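Ubiquitin-like-specific protease 2 (Saccharomyces cerevisiae, PDB 5LNB) is a cysteine protease of the peptidase C48 (Ulp1) family that removes the SUMO modifier from conjugated proteins in yeast. Local coordinates at residues S81-Y84 against T85-S89; D93-S96 against N97-W101; K225-E228 against N229-E232; S244-F247 against T248-I252. All coordinates share one frame; numbering follows the deposited sequence.

Contact 1: residues S81-Y84 against T85-S89; sequences SFFY and TKLIS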
# COMPACT_ATOMS: atom_id res chain seq x y z
N SER A 81 0.99 2.17 -7.02
CA SER A 81 -0.23 2.97 -7.12
C SER A 81 -0.72 3.11 -8.56
O SER A 81 -1.92 3.33 -8.77
CB SER A 81 -0.01 4.36 -6.53
OG SER A 81 0.97 5.06 -7.25
N PHE A 82 0.16 2.99 -9.55
CA PHE A 82 -0.28 3.15 -10.93
C PHE A 82 -1.09 1.97 -11.44
O PHE A 82 -1.77 2.12 -12.46
CB PHE A 82 0.93 3.38 -11.84
CG PHE A 82 1.62 4.68 -11.57
CD1 PHE A 82 2.66 4.75 -10.66
CD2 PHE A 82 1.21 5.85 -12.21
CE1 PHE A 82 3.31 5.94 -10.41
CE2 PHE A 82 1.85 7.05 -11.95
CZ PHE A 82 2.90 7.10 -11.05
N PHE A 83 -1.09 0.82 -10.75
CA PHE A 83 -1.90 -0.31 -11.19
C PHE A 83 -3.38 0.06 -11.27
O PHE A 83 -4.03 -0.09 -12.32
CB PHE A 83 -1.69 -1.52 -10.28
CG PHE A 83 -2.68 -2.63 -10.51
CD1 PHE A 83 -2.52 -3.50 -11.57
CD2 PHE A 83 -3.77 -2.80 -9.67
CE1 PHE A 83 -3.43 -4.53 -11.79
CE2 PHE A 83 -4.69 -3.82 -9.89
CZ PHE A 83 -4.51 -4.68 -10.95
N TYR A 84 -3.96 0.53 -10.15
CA TYR A 84 -5.39 0.81 -10.15
C TYR A 84 -5.73 1.86 -11.19
O TYR A 84 -6.71 1.73 -11.93
CB TYR A 84 -5.86 1.27 -8.77
CG TYR A 84 -7.35 1.54 -8.70
CD1 TYR A 84 -7.85 2.81 -8.96
CD2 TYR A 84 -8.24 0.54 -8.35
CE1 TYR A 84 -9.20 3.08 -8.89
CE2 TYR A 84 -9.59 0.79 -8.28
CZ TYR A 84 -10.07 2.06 -8.54
OH TYR A 84 -11.42 2.31 -8.48
N THR A 85 -4.91 2.91 -11.28
CA THR A 85 -5.15 3.94 -12.29
C THR A 85 -5.15 3.35 -13.69
O THR A 85 -5.98 3.72 -14.53
CB THR A 85 -4.09 5.02 -12.15
OG1 THR A 85 -4.17 5.59 -10.84
CG2 THR A 85 -4.28 6.11 -13.22
N LYS A 86 -4.23 2.43 -13.97
CA LYS A 86 -4.24 1.78 -15.28
C LYS A 86 -5.50 0.93 -15.44
O LYS A 86 -6.15 0.97 -16.48
CB LYS A 86 -2.98 0.92 -15.45
CG LYS A 86 -2.80 0.32 -16.84
CD LYS A 86 -2.48 1.39 -17.88
CE LYS A 86 -2.11 0.76 -19.22
NZ LYS A 86 -2.30 1.73 -20.32
N LEU A 87 -5.86 0.20 -14.38
CA LEU A 87 -7.03 -0.67 -14.41
C LEU A 87 -8.27 0.05 -14.93
O LEU A 87 -8.97 -0.47 -15.81
CB LEU A 87 -7.28 -1.22 -13.00
CG LEU A 87 -8.46 -2.18 -12.84
CD1 LEU A 87 -8.27 -3.40 -13.74
CD2 LEU A 87 -8.58 -2.60 -11.37
N ILE A 88 -8.55 1.24 -14.41
CA ILE A 88 -9.77 1.98 -14.74
C ILE A 88 -9.55 3.01 -15.84
O ILE A 88 -10.43 3.83 -16.10
CB ILE A 88 -10.35 2.68 -13.49
CG1 ILE A 88 -9.40 3.80 -13.03
CG2 ILE A 88 -10.57 1.69 -12.37
CD1 ILE A 88 -10.06 4.87 -12.16
N SER A 89 -8.37 3.01 -16.47
CA SER A 89 -8.09 4.04 -17.47
C SER A 89 -9.08 3.97 -18.63
O SER A 89 -9.46 5.00 -19.19
CB SER A 89 -6.67 3.90 -18.00
OG SER A 89 -6.53 2.72 -18.77
O HOH W 1 -4.44 4.37 -8.02
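Y84, in the short helix 82-87 of the Ulp1-type catalytic domain, meets I88, the first residue beyond the helix, one turn on. CG2 of I88 sits over one face of the Y84 ring, toward its rim, 4.2 Å from the ring centroid and 24° off the normal, a CH-pi contact. The other branch of I88 continues past the ring, its CD1 3.8 Å from Y84 CE1; with chi1 at 68°, CG1 lies between backbone N and carbonyl carbon, which leaves CG2 for the ring. The Y84 hydroxyl, at the far end of the ring, bonds to the backbone O of E174 in helix 172-190. F83 meets the next turn too, its CE2 4.3 Å from L87 CD2, while its ring packs edge-to-face with F181 and W101. The backbone bonds K86 to F82, L87 to F83 and I88 to Y84, the middle one 2.8 Å from L87 N to F83 O. At the start a water donates to S81 O at 2.8 Å and lies 3.1 Å from T85 OG1, spanning the first turn. At the end K86 O takes both S89 N, at 3.0 Å, and S89 OG, at 2.9 Å. The helix therefore has an apolar side turned to the core, whereas its two ends are closed by polar groups: water and T85 at one, the doubly gripped K86 carbonyl at the other.

Contact 2: residues D93-S96 against N97-W101; sequences DYYS and NVKKW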
# COMPACT_ATOMS: atom_id res chain seq x y z
N ASP A 93 -13.11 -2.27 -20.67
CA ASP A 93 -12.44 -3.56 -20.55
C ASP A 93 -11.33 -3.48 -19.52
O ASP A 93 -10.15 -3.34 -19.87
CB ASP A 93 -11.90 -3.99 -21.92
CG ASP A 93 -11.36 -5.41 -21.92
OD1 ASP A 93 -11.10 -5.98 -20.84
OD2 ASP A 93 -11.19 -5.96 -23.03
N TYR A 94 -11.69 -3.55 -18.24
CA TYR A 94 -10.70 -3.36 -17.18
C TYR A 94 -9.51 -4.28 -17.36
O TYR A 94 -8.35 -3.86 -17.23
CB TYR A 94 -11.35 -3.60 -15.82
CG TYR A 94 -12.37 -2.55 -15.43
CD1 TYR A 94 -12.06 -1.20 -15.48
CD2 TYR A 94 -13.65 -2.92 -15.01
CE1 TYR A 94 -13.00 -0.24 -15.12
CE2 TYR A 94 -14.59 -1.97 -14.65
CZ TYR A 94 -14.25 -0.63 -14.70
OH TYR A 94 -15.18 0.32 -14.34
N TYR A 95 -9.76 -5.56 -17.66
CA TYR A 95 -8.67 -6.52 -17.64
C TYR A 95 -7.68 -6.27 -18.76
O TYR A 95 -6.46 -6.31 -18.54
CB TYR A 95 -9.23 -7.95 -17.71
CG TYR A 95 -8.18 -8.97 -17.36
CD1 TYR A 95 -7.61 -9.00 -16.10
CD2 TYR A 95 -7.73 -9.87 -18.31
CE1 TYR A 95 -6.64 -9.93 -15.78
CE2 TYR A 95 -6.76 -10.80 -18.00
CZ TYR A 95 -6.22 -10.82 -16.74
OH TYR A 95 -5.24 -11.74 -16.45
N SER A 96 -8.17 -5.99 -19.97
CA SER A 96 -7.27 -5.67 -21.08
C SER A 96 -6.30 -4.56 -20.72
O SER A 96 -5.18 -4.52 -21.26
CB SER A 96 -8.07 -5.27 -22.32
OG SER A 96 -8.79 -6.38 -22.82
N ASN A 97 -6.70 -3.64 -19.84
CA ASN A 97 -5.85 -2.50 -19.51
C ASN A 97 -4.58 -2.94 -18.80
O ASN A 97 -3.51 -2.35 -19.02
CB ASN A 97 -6.62 -1.49 -18.65
CG ASN A 97 -7.77 -0.83 -19.40
OD1 ASN A 97 -7.75 -0.75 -20.62
ND2 ASN A 97 -8.76 -0.35 -18.66
N VAL A 98 -4.67 -3.96 -17.95
CA VAL A 98 -3.55 -4.38 -17.11
C VAL A 98 -3.07 -5.79 -17.44
O VAL A 98 -2.30 -6.36 -16.66
CB VAL A 98 -3.91 -4.26 -15.62
CG1 VAL A 98 -4.09 -2.81 -15.22
CG2 VAL A 98 -5.17 -5.07 -15.30
N LYS A 99 -3.48 -6.36 -18.57
CA LYS A 99 -3.06 -7.73 -18.89
C LYS A 99 -1.54 -7.84 -18.98
O LYS A 99 -0.94 -8.75 -18.40
CB LYS A 99 -3.71 -8.20 -20.19
CG LYS A 99 -3.35 -9.65 -20.52
CD LYS A 99 -4.31 -10.26 -21.52
CE LYS A 99 -3.89 -11.68 -21.91
NZ LYS A 99 -3.76 -12.58 -20.72
N LYS A 100 -0.90 -6.92 -19.70
CA LYS A 100 0.56 -6.96 -19.74
C LYS A 100 1.16 -6.67 -18.37
O LYS A 100 2.17 -7.26 -17.99
CB LYS A 100 1.08 -5.96 -20.78
CG LYS A 100 2.59 -5.88 -20.85
CD LYS A 100 3.06 -4.79 -21.80
CE LYS A 100 2.46 -4.95 -23.18
NZ LYS A 100 3.23 -4.20 -24.21
N TRP A 101 0.52 -5.77 -17.62
CA TRP A 101 0.96 -5.45 -16.27
C TRP A 101 1.11 -6.70 -15.40
O TRP A 101 2.06 -6.81 -14.63
CB TRP A 101 -0.05 -4.50 -15.63
CG TRP A 101 0.45 -3.78 -14.42
CD1 TRP A 101 0.74 -4.31 -13.19
CD2 TRP A 101 0.69 -2.38 -14.32
NE1 TRP A 101 1.17 -3.32 -12.34
CE2 TRP A 101 1.14 -2.12 -13.01
CE3 TRP A 101 0.57 -1.31 -15.21
CZ2 TRP A 101 1.48 -0.84 -12.57
CZ3 TRP A 101 0.92 -0.03 -14.77
CH2 TRP A 101 1.36 0.19 -13.47
O HOH W 2 -2.28 -4.58 -21.40
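Y95 and K99 run out side by side from the weakly bonded helix 94-98, with the lysine CD 4.3 Å from CE2 of the tyrosine and set obliquely to the ring. The K99 chain starts with CG opposite its backbone N (chi1 -177°) and stays extended until a bend at the last torsion. Both tips finish at the same atom, OD2 of D188 in helix 172-190, which takes a hydrogen bond from the Y95 hydroxyl and a salt bridge from NZ of K99. N97 turns the other way: its amide lies back alongside the first turn, ND2 3.5 Å from D93 O, but spends its N-H groups on the carbonyls of L87 and N90. V98 faces inward, onto F83 and F181.

D93 is the N-cap. Its OD1 accepts S96 N at 3.1 Å in a nearly straight bond, 168° at the hydrogen, and is met from well above the carboxylate plane. The turns that follow are more like a 3-10 helix: N97 N reaches Y94 O at 3.1 Å and V98 N reaches Y95 O at 3.0 Å, each from above the carbonyl plane, and the link from N97 N back to D93 O is weak. A water donating to S96 O and accepting from K100 N, at 2.9 and 3.2 Å respectively, spans the end of the helix. The backbone bonds here are thus few and bent, while D188 takes both side-chain tips; drawing on a phenol and an ammonium together, it would probably be stabilised as a carboxylate.

Contact 3: residues K225-E228 against N229-E232; sequences KFFE and NPVE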
# COMPACT_ATOMS: atom_id res chain seq x y z
N LYS A 225 1.18 -0.52 9.76
CA LYS A 225 0.63 -1.18 10.94
C LYS A 225 0.15 -2.59 10.59
O LYS A 225 0.39 -3.54 11.34
CB LYS A 225 -0.51 -0.36 11.53
CG LYS A 225 -1.22 -1.02 12.70
CD LYS A 225 -0.30 -1.25 13.89
CE LYS A 225 0.37 0.05 14.32
NZ LYS A 225 1.06 -0.08 15.65
N PHE A 226 -0.55 -2.73 9.46
CA PHE A 226 -1.04 -4.05 9.07
C PHE A 226 0.09 -5.08 9.05
O PHE A 226 -0.06 -6.20 9.56
CB PHE A 226 -1.72 -3.97 7.70
CG PHE A 226 -2.26 -5.28 7.20
CD1 PHE A 226 -1.43 -6.18 6.52
CD2 PHE A 226 -3.60 -5.62 7.39
CE1 PHE A 226 -1.92 -7.40 6.06
CE2 PHE A 226 -4.10 -6.84 6.93
CZ PHE A 226 -3.26 -7.73 6.26
N PHE A 227 1.24 -4.71 8.49
CA PHE A 227 2.33 -5.67 8.30
C PHE A 227 3.27 -5.77 9.49
O PHE A 227 4.21 -6.58 9.45
CB PHE A 227 3.09 -5.34 7.03
CG PHE A 227 2.37 -5.79 5.80
CD1 PHE A 227 2.42 -7.11 5.40
CD2 PHE A 227 1.61 -4.89 5.06
CE1 PHE A 227 1.74 -7.53 4.27
CE2 PHE A 227 0.94 -5.30 3.94
CZ PHE A 227 0.99 -6.63 3.54
N GLU A 228 3.04 -5.02 10.56
CA GLU A 228 3.66 -5.41 11.82
C GLU A 228 3.00 -6.65 12.42
O GLU A 228 3.64 -7.37 13.19
CB GLU A 228 3.64 -4.23 12.80
CG GLU A 228 4.43 -3.05 12.26
CD GLU A 228 4.38 -1.81 13.14
OE1 GLU A 228 3.40 -1.64 13.92
OE2 GLU A 228 5.33 -0.99 13.05
N ASN A 229 1.73 -6.93 12.06
CA ASN A 229 1.04 -8.14 12.51
C ASN A 229 -0.26 -8.32 11.72
O ASN A 229 -1.32 -7.85 12.15
CB ASN A 229 0.75 -8.10 14.01
CG ASN A 229 0.23 -9.43 14.54
OD1 ASN A 229 -0.40 -10.20 13.81
ND2 ASN A 229 0.47 -9.70 15.82
N PRO A 230 -0.21 -8.97 10.56
CA PRO A 230 -1.40 -9.06 9.70
C PRO A 230 -2.55 -9.85 10.31
O PRO A 230 -3.70 -9.40 10.28
CB PRO A 230 -0.86 -9.74 8.43
CG PRO A 230 0.60 -9.37 8.42
CD PRO A 230 1.01 -9.43 9.86
N VAL A 231 -2.26 -11.02 10.87
CA VAL A 231 -3.33 -11.82 11.48
C VAL A 231 -4.05 -11.00 12.55
O VAL A 231 -5.29 -10.96 12.60
CB VAL A 231 -2.76 -13.12 12.07
CG1 VAL A 231 -3.82 -13.83 12.91
CG2 VAL A 231 -2.24 -14.03 10.95
N GLU A 232 -3.29 -10.33 13.42
CA GLU A 232 -3.92 -9.54 14.48
C GLU A 232 -4.72 -8.38 13.90
O GLU A 232 -5.84 -8.10 14.36
CB GLU A 232 -2.87 -9.04 15.46
CG GLU A 232 -3.45 -8.30 16.64
CD GLU A 232 -2.38 -7.82 17.60
OE1 GLU A 232 -1.52 -7.01 17.19
OE2 GLU A 232 -2.39 -8.26 18.77
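Over one face of the F226 ring lies P230 CA, 4.2 Å from the centroid and 15° off the normal, a CH-pi contact offset toward the rim. CG of F227 lies at the edge of the F226 ring, in its plane, and in return F226 CD1 stands over the centre of one face of F227. This is the joint between helix 215-228 and helix 230-238, where N229 is the N-cap and the proline takes the first helical position. The pyrrolidine crosses F226 at about a right angle, bringing its CB to 3.5 Å from F226 CE1; P230 CG also comes within 4.2 Å of F227 CD1. F226 leaves its backbone with CG trans to N (chi1 180°), which carries the ring forward to the proline.

The proline also suits the backbone. F226 O is 2.9 Å from P230 N, which has no hydrogen to give; the same carbonyl takes N229 N at 3.2 Å, from above its plane. Y112 of strand 112-119 packs edge-to-face with F226 and also touches P230, and V114 covers part of F227, so the joint is pressed against the central sheet. On the outer side, K225 NZ makes a long salt bridge of 3.3 Å to E228 OE1 while also pairing with D257. The cap itself is a single bond: OD1 of N229 receives E232 N at 2.9 Å, the N-H pointing nearly straight (161°) but arriving from above the amide carbonyl plane.

Contact 4: residues S244-F247 against T248-I252; sequences SKHF and TAKMI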
# COMPACT_ATOMS: atom_id res chain seq x y z
N SER A 244 -19.84 -1.25 20.71
CA SER A 244 -20.42 0.01 20.29
C SER A 244 -19.45 0.79 19.40
O SER A 244 -18.24 0.58 19.42
CB SER A 244 -20.81 0.85 21.51
OG SER A 244 -19.67 1.24 22.25
N LYS A 245 -20.01 1.72 18.62
CA LYS A 245 -19.19 2.59 17.79
C LYS A 245 -18.14 3.32 18.63
O LYS A 245 -17.00 3.53 18.18
CB LYS A 245 -20.07 3.59 17.05
CG LYS A 245 -19.31 4.70 16.33
CD LYS A 245 -20.22 5.53 15.43
CE LYS A 245 -19.58 6.87 15.08
NZ LYS A 245 -18.16 6.73 14.60
N HIS A 246 -18.49 3.70 19.86
CA HIS A 246 -17.57 4.45 20.70
C HIS A 246 -16.46 3.56 21.26
O HIS A 246 -15.29 3.94 21.25
CB HIS A 246 -18.34 5.13 21.83
CG HIS A 246 -17.47 5.82 22.83
ND1 HIS A 246 -17.33 5.37 24.13
CD2 HIS A 246 -16.69 6.92 22.73
CE1 HIS A 246 -16.50 6.17 24.78
NE2 HIS A 246 -16.10 7.12 23.96
N PHE A 247 -16.81 2.37 21.76
CA PHE A 247 -15.77 1.42 22.18
C PHE A 247 -14.83 1.12 21.02
O PHE A 247 -13.60 1.13 21.18
CB PHE A 247 -16.42 0.14 22.71
CG PHE A 247 -15.44 -0.89 23.17
CD1 PHE A 247 -14.74 -1.67 22.25
CD2 PHE A 247 -15.23 -1.11 24.51
CE1 PHE A 247 -13.84 -2.64 22.68
CE2 PHE A 247 -14.33 -2.07 24.95
CZ PHE A 247 -13.64 -2.84 24.03
N THR A 248 -15.38 0.85 19.84
CA THR A 248 -14.54 0.48 18.70
C THR A 248 -13.62 1.62 18.30
O THR A 248 -12.45 1.40 17.97
CB THR A 248 -15.42 0.05 17.53
OG1 THR A 248 -16.27 -1.02 17.96
CG2 THR A 248 -14.55 -0.40 16.36
N ALA A 249 -14.13 2.86 18.31
CA ALA A 249 -13.30 3.99 17.92
C ALA A 249 -12.07 4.10 18.82
O ALA A 249 -10.95 4.25 18.33
CB ALA A 249 -14.13 5.28 17.93
N LYS A 250 -12.26 4.02 20.14
CA LYS A 250 -11.12 3.98 21.05
C LYS A 250 -10.18 2.83 20.71
O LYS A 250 -8.95 3.01 20.67
CB LYS A 250 -11.60 3.85 22.50
CG LYS A 250 -12.04 5.14 23.16
CD LYS A 250 -12.32 4.89 24.63
CE LYS A 250 -11.26 3.97 25.23
NZ LYS A 250 -11.47 3.65 26.67
N MET A 251 -10.73 1.64 20.49
CA MET A 251 -9.91 0.47 20.18
C MET A 251 -9.12 0.68 18.89
O MET A 251 -7.91 0.44 18.85
CB MET A 251 -10.79 -0.78 20.10
CG MET A 251 -10.15 -2.01 19.44
SD MET A 251 -11.22 -3.48 19.54
CE MET A 251 -12.69 -2.92 18.68
N ILE A 252 -9.80 1.15 17.84
CA ILE A 252 -9.12 1.38 16.56
C ILE A 252 -8.08 2.49 16.68
O ILE A 252 -6.99 2.40 16.11
CB ILE A 252 -10.16 1.69 15.46
CG1 ILE A 252 -10.94 0.43 15.09
CG2 ILE A 252 -9.48 2.31 14.23
CD1 ILE A 252 -10.07 -0.71 14.63
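F247 and M251 meet one turn apart on helix 245-255, a Met-aromatic pair in the first turns after the serine N-cap S244. Starting at CB, the phenylalanine is tucked against the next peptide, 3.1 Å from T248 N. A fully extended first torsion (chi1 -180°) then swings the ring forward along the helix. CD1 still borders that peptide, 3.5 Å from T248 N, which lies at the ring edge near its plane. CE1 is the atom that reaches the methionine, 4.2 Å from M251 CE and the same 4.2 Å from M251 SD. The methionine chain is extended up to its last torsion, where it bends and brings the methyl group back to the rim. The sulfur is thus beside the ring and not over it, 5.5 Å from the centroid and 75° off the normal. Much of this is at the protein surface, well away from the centre of the chain.

F247 is gripped through its backbone as well. Its N-H gives the capping bond to S244 OG at 3.1 Å, and its carbonyl accepts M251 N, joining the pair a second time. The regular helical bonds of A249 to K245 and K250 to H246 accompany it. On the inner side T248 turns back toward the cap, with a further weak bond to S240 O. S244 O thereby accepts twice, from T248 N at 2.9 Å nearly in line with its C=O and from T248 OG1, also at 2.9 Å, from above the carbonyl plane.

Contacts 1 and 2 belong together: their helices follow one another in the chain, their centres are 9 Å apart, and they meet directly, with W101 CZ2 3.6 Å from F83 N. Contacts 3 and 4 are likewise on successive helices, but their centres lie 19 Å apart and about 8 Å separates their nearest atoms. Contacts 1 and 3 lie on opposite sides of the chain's centre, 26 Å between centres, yet both press side chains onto strand 112-119. Contacts 2 and 4 are the most distant, 40 Å between centres. In Ulp relatives the helix corresponding to 215-228 begins with the nucleophilic cysteine; contact 3 would then lie at its far end.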